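Vacuolar aminopeptidase 1 (Saccharomyces cerevisiae, PDB 5JGF) removes amino acids, preferably neutral or hydrophobic ones, from the N-termini of peptides as a zinc-dependent, dodecameric vacuolar enzyme and is the major cargo of the cytoplasm-to-vacuole targeting pathway. Local coordinates at residues V28-F41 with R264-A278. Residues are numbered along the deposited sequence; the frame is centred on the assembly and turned at random.
Sequences VVSFFAELLDKHNF and RLCSFAAMIALICYA
I275 O and the imidazole of H39 share one water: the water donates to I275 O at 2.8 Å and accepts a weak, longer bond from H39 ND1. The water joins the first residue beyond the end of one helix to the backbone of the other, across an interface that is mostly apolar. The H39 ring also lies across I275, whose CG2 sits over the ring centre, 3.7 Å from the centroid and 8° off its normal, a CH-pi contact. Just past H39, a Schellman motif with N40 at C-prime ends helix 25-38; its F41 N to L36 O bond turns the chain so that F41 folds back, the edge of its ring at CZ 3.7 Å from A278 CB and one face lying against L36 CD2. That same L36 methyl reaches I275 CD1 (3.6 Å) and the M271 methyl CE.

Helices 25-38 and 261-278 run side by side against the mixed sheet of the M18 catalytic domain; their segments are nearly parallel, with axes 6° apart in direction and 11.1 Å apart at closest approach. At that spacing the backbones stay apart and large side chains meet between them, F32 and I275 prominently. With CG anti to its carbonyl carbon (chi1 -71°), F32 places one ring face under M271 CG, 3.7 Å from the centroid, while M271 SD stands farther above the same face in a Met-aromatic contact. The ring edge meets the backbone at F268 CA, and L294 of strand 289-295 also touches F32. F18 packs its ring against F31, F32 and F268.

Toward the zinc site, V28 CG2 rests over one face of the R264 guanidinium, 3.6 Å from NE, while hydrogen bonds from NE to V92 O and from NH1 to P23 O help fix that group's rotation.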
# COMPACT_ATOMS: atom_id res chain seq x y z
N VAL D 28 -2.76 -11.29 50.94
CA VAL D 28 -4.15 -10.86 51.04
C VAL D 28 -5.03 -11.90 51.74
O VAL D 28 -5.81 -11.57 52.63
CB VAL D 28 -4.74 -10.54 49.65
CG1 VAL D 28 -6.24 -10.28 49.75
CG2 VAL D 28 -4.04 -9.31 49.07
N VAL D 29 -4.90 -13.15 51.31
CA VAL D 29 -5.66 -14.23 51.92
C VAL D 29 -5.26 -14.40 53.38
O VAL D 29 -6.11 -14.56 54.25
CB VAL D 29 -5.44 -15.55 51.15
CG1 VAL D 29 -6.03 -16.72 51.94
CG2 VAL D 29 -6.09 -15.47 49.77
N SER D 30 -3.95 -14.33 53.65
CA SER D 30 -3.43 -14.47 55.01
C SER D 30 -3.97 -13.35 55.87
O SER D 30 -4.30 -13.57 57.02
CB SER D 30 -1.90 -14.40 54.98
OG SER D 30 -1.36 -14.68 56.25
N PHE D 31 -4.05 -12.15 55.30
CA PHE D 31 -4.58 -10.99 56.01
C PHE D 31 -6.02 -11.21 56.45
O PHE D 31 -6.39 -10.94 57.60
CB PHE D 31 -4.53 -9.75 55.11
CG PHE D 31 -5.27 -8.56 55.65
CD1 PHE D 31 -4.66 -7.67 56.53
CD2 PHE D 31 -6.60 -8.33 55.29
CE1 PHE D 31 -5.35 -6.56 57.04
CE2 PHE D 31 -7.30 -7.23 55.79
CZ PHE D 31 -6.67 -6.34 56.67
N PHE D 32 -6.85 -11.68 55.53
CA PHE D 32 -8.25 -11.93 55.83
C PHE D 32 -8.45 -13.09 56.80
O PHE D 32 -9.37 -13.07 57.62
CB PHE D 32 -9.05 -12.17 54.55
CG PHE D 32 -9.24 -10.94 53.71
CD1 PHE D 32 -9.71 -9.76 54.28
CD2 PHE D 32 -8.96 -10.96 52.35
CE1 PHE D 32 -9.89 -8.61 53.50
CE2 PHE D 32 -9.13 -9.82 51.56
CZ PHE D 32 -9.60 -8.64 52.14
N ALA D 33 -7.59 -14.10 56.70
CA ALA D 33 -7.67 -15.25 57.59
C ALA D 33 -7.40 -14.78 59.01
O ALA D 33 -8.08 -15.19 59.96
CB ALA D 33 -6.65 -16.30 57.19
N GLU D 34 -6.41 -13.91 59.15
CA GLU D 34 -6.03 -13.38 60.45
C GLU D 34 -7.15 -12.53 61.03
O GLU D 34 -7.43 -12.59 62.23
CB GLU D 34 -4.77 -12.54 60.30
CG GLU D 34 -4.15 -12.11 61.61
CD GLU D 34 -2.79 -11.47 61.40
OE1 GLU D 34 -2.35 -10.64 62.22
OE2 GLU D 34 -2.13 -11.78 60.39
N LEU D 35 -7.79 -11.74 60.16
CA LEU D 35 -8.90 -10.88 60.57
C LEU D 35 -10.09 -11.74 61.01
O LEU D 35 -10.76 -11.43 62.00
CB LEU D 35 -9.32 -9.99 59.40
CG LEU D 35 -10.46 -9.00 59.67
CD1 LEU D 35 -10.02 -8.00 60.72
CD2 LEU D 35 -10.85 -8.29 58.37
N LEU D 36 -10.34 -12.80 60.26
CA LEU D 36 -11.44 -13.71 60.58
C LEU D 36 -11.17 -14.42 61.91
O LEU D 36 -12.09 -14.60 62.71
CB LEU D 36 -11.62 -14.73 59.45
CG LEU D 36 -12.20 -14.14 58.16
CD1 LEU D 36 -11.92 -15.08 57.00
CD2 LEU D 36 -13.69 -13.90 58.33
N ASP D 37 -9.92 -14.83 62.13
CA ASP D 37 -9.56 -15.50 63.38
C ASP D 37 -9.89 -14.56 64.54
O ASP D 37 -10.52 -14.96 65.52
CB ASP D 37 -8.06 -15.81 63.44
CG ASP D 37 -7.66 -16.94 62.51
OD1 ASP D 37 -8.51 -17.76 62.14
OD2 ASP D 37 -6.46 -17.00 62.18
N LYS D 38 -9.44 -13.32 64.42
CA LYS D 38 -9.67 -12.31 65.44
C LYS D 38 -11.15 -12.10 65.73
O LYS D 38 -11.53 -11.76 66.85
CB LYS D 38 -9.02 -10.99 65.03
CG LYS D 38 -9.46 -9.80 65.87
CD LYS D 38 -8.66 -8.55 65.55
CE LYS D 38 -9.20 -7.37 66.35
NZ LYS D 38 -8.17 -6.32 66.57
N HIS D 39 -11.98 -12.28 64.71
CA HIS D 39 -13.41 -12.09 64.89
C HIS D 39 -14.17 -13.38 65.13
O HIS D 39 -15.36 -13.50 64.84
CB HIS D 39 -13.97 -11.30 63.70
CG HIS D 39 -13.59 -9.86 63.73
ND1 HIS D 39 -14.32 -8.91 64.41
CD2 HIS D 39 -12.51 -9.21 63.23
CE1 HIS D 39 -13.71 -7.74 64.34
NE2 HIS D 39 -12.61 -7.90 63.62
N ASN D 40 -13.45 -14.36 65.66
CA ASN D 40 -14.00 -15.65 66.02
C ASN D 40 -14.60 -16.54 64.94
O ASN D 40 -15.58 -17.24 65.18
CB ASN D 40 -15.02 -15.45 67.15
CG ASN D 40 -14.43 -14.68 68.32
OD1 ASN D 40 -14.82 -13.55 68.61
ND2 ASN D 40 -13.46 -15.30 69.00
N PHE D 41 -14.02 -16.50 63.74
CA PHE D 41 -14.47 -17.38 62.67
C PHE D 41 -13.54 -18.58 62.80
O PHE D 41 -12.32 -18.41 62.92
CB PHE D 41 -14.29 -16.73 61.29
CG PHE D 41 -15.40 -15.81 60.89
CD1 PHE D 41 -15.57 -14.58 61.52
CD2 PHE D 41 -16.28 -16.16 59.86
CE1 PHE D 41 -16.60 -13.71 61.13
CE2 PHE D 41 -17.30 -15.30 59.46
CZ PHE D 41 -17.46 -14.07 60.10
N ARG D 264 -9.04 -6.11 44.78
CA ARG D 264 -8.87 -6.11 46.23
C ARG D 264 -9.70 -4.99 46.86
O ARG D 264 -9.96 -4.99 48.07
CB ARG D 264 -7.38 -5.99 46.57
CG ARG D 264 -6.64 -7.28 46.21
CD ARG D 264 -5.13 -7.16 46.12
NE ARG D 264 -4.61 -8.43 45.60
CZ ARG D 264 -3.32 -8.70 45.42
NH1 ARG D 264 -2.40 -7.80 45.72
NH2 ARG D 264 -2.96 -9.88 44.92
N LEU D 265 -10.13 -4.04 46.04
CA LEU D 265 -10.97 -2.94 46.52
C LEU D 265 -12.32 -3.52 46.96
O LEU D 265 -12.79 -3.27 48.08
CB LEU D 265 -11.17 -1.90 45.41
CG LEU D 265 -12.11 -0.71 45.65
CD1 LEU D 265 -11.75 0.01 46.95
CD2 LEU D 265 -12.01 0.23 44.46
N CYS D 266 -12.94 -4.30 46.08
CA CYS D 266 -14.22 -4.93 46.41
C CYS D 266 -14.03 -6.04 47.44
O CYS D 266 -14.87 -6.24 48.31
CB CYS D 266 -14.88 -5.52 45.16
SG CYS D 266 -15.67 -4.31 44.09
N SER D 267 -12.93 -6.78 47.32
CA SER D 267 -12.66 -7.87 48.26
C SER D 267 -12.57 -7.34 49.68
O SER D 267 -13.18 -7.89 50.60
CB SER D 267 -11.37 -8.60 47.89
OG SER D 267 -11.54 -9.32 46.68
N PHE D 268 -11.81 -6.26 49.87
CA PHE D 268 -11.65 -5.65 51.18
C PHE D 268 -12.98 -5.12 51.70
O PHE D 268 -13.38 -5.39 52.84
CB PHE D 268 -10.64 -4.49 51.10
CG PHE D 268 -10.38 -3.80 52.41
CD1 PHE D 268 -9.43 -4.31 53.30
CD2 PHE D 268 -11.07 -2.64 52.75
CE1 PHE D 268 -9.18 -3.66 54.51
CE2 PHE D 268 -10.82 -1.99 53.96
CZ PHE D 268 -9.87 -2.49 54.84
N ALA D 269 -13.69 -4.36 50.87
CA ALA D 269 -14.97 -3.79 51.26
C ALA D 269 -15.97 -4.89 51.63
O ALA D 269 -16.71 -4.75 52.60
CB ALA D 269 -15.54 -2.93 50.13
N ALA D 270 -16.00 -5.97 50.86
CA ALA D 270 -16.92 -7.06 51.14
C ALA D 270 -16.58 -7.79 52.44
O ALA D 270 -17.47 -8.09 53.23
CB ALA D 270 -16.94 -8.06 49.97
N MET D 271 -15.30 -8.06 52.67
CA MET D 271 -14.88 -8.75 53.89
C MET D 271 -15.13 -7.90 55.13
O MET D 271 -15.58 -8.41 56.16
CB MET D 271 -13.40 -9.14 53.83
CG MET D 271 -13.10 -10.35 52.96
SD MET D 271 -14.03 -11.85 53.43
CE MET D 271 -13.80 -11.89 55.13
N ILE D 272 -14.82 -6.61 55.05
CA ILE D 272 -15.04 -5.73 56.19
C ILE D 272 -16.53 -5.67 56.48
O ILE D 272 -16.95 -5.68 57.64
CB ILE D 272 -14.50 -4.30 55.91
CG1 ILE D 272 -12.98 -4.34 55.78
CG2 ILE D 272 -14.92 -3.35 57.02
CD1 ILE D 272 -12.26 -4.84 57.02
N ALA D 273 -17.34 -5.62 55.43
CA ALA D 273 -18.79 -5.58 55.61
C ALA D 273 -19.25 -6.86 56.32
O ALA D 273 -20.09 -6.81 57.22
CB ALA D 273 -19.48 -5.45 54.27
N LEU D 274 -18.71 -8.00 55.90
CA LEU D 274 -19.08 -9.28 56.50
C LEU D 274 -18.73 -9.30 57.99
O LEU D 274 -19.52 -9.75 58.82
CB LEU D 274 -18.35 -10.43 55.80
CG LEU D 274 -18.65 -11.81 56.40
CD1 LEU D 274 -20.09 -12.19 56.08
CD2 LEU D 274 -17.69 -12.86 55.84
N ILE D 275 -17.53 -8.81 58.32
CA ILE D 275 -17.07 -8.78 59.71
C ILE D 275 -17.93 -7.84 60.55
O ILE D 275 -18.32 -8.19 61.67
CB ILE D 275 -15.58 -8.36 59.78
CG1 ILE D 275 -14.70 -9.61 59.86
CG2 ILE D 275 -15.32 -7.48 61.00
CD1 ILE D 275 -14.93 -10.60 58.75
N CYS D 276 -18.23 -6.65 60.03
CA CYS D 276 -19.06 -5.69 60.74
C CYS D 276 -20.44 -6.29 60.98
O CYS D 276 -21.03 -6.14 62.05
CB CYS D 276 -19.21 -4.40 59.94
SG CYS D 276 -17.71 -3.41 59.84
N TYR D 277 -20.95 -6.98 59.96
CA TYR D 277 -22.25 -7.62 60.04
C TYR D 277 -22.25 -8.77 61.04
O TYR D 277 -23.17 -8.92 61.84
CB TYR D 277 -22.65 -8.12 58.64
CG TYR D 277 -23.78 -9.13 58.63
CD1 TYR D 277 -23.51 -10.49 58.45
CD2 TYR D 277 -25.11 -8.73 58.79
CE1 TYR D 277 -24.54 -11.43 58.42
CE2 TYR D 277 -26.14 -9.66 58.77
CZ TYR D 277 -25.85 -11.01 58.59
OH TYR D 277 -26.87 -11.93 58.57
N ALA D 278 -21.19 -9.58 60.98
CA ALA D 278 -21.05 -10.73 61.86
C ALA D 278 -21.03 -10.36 63.34
O ALA D 278 -21.45 -11.15 64.19
CB ALA D 278 -19.77 -11.49 61.51
O HOH W 1 -17.20 -9.73 63.74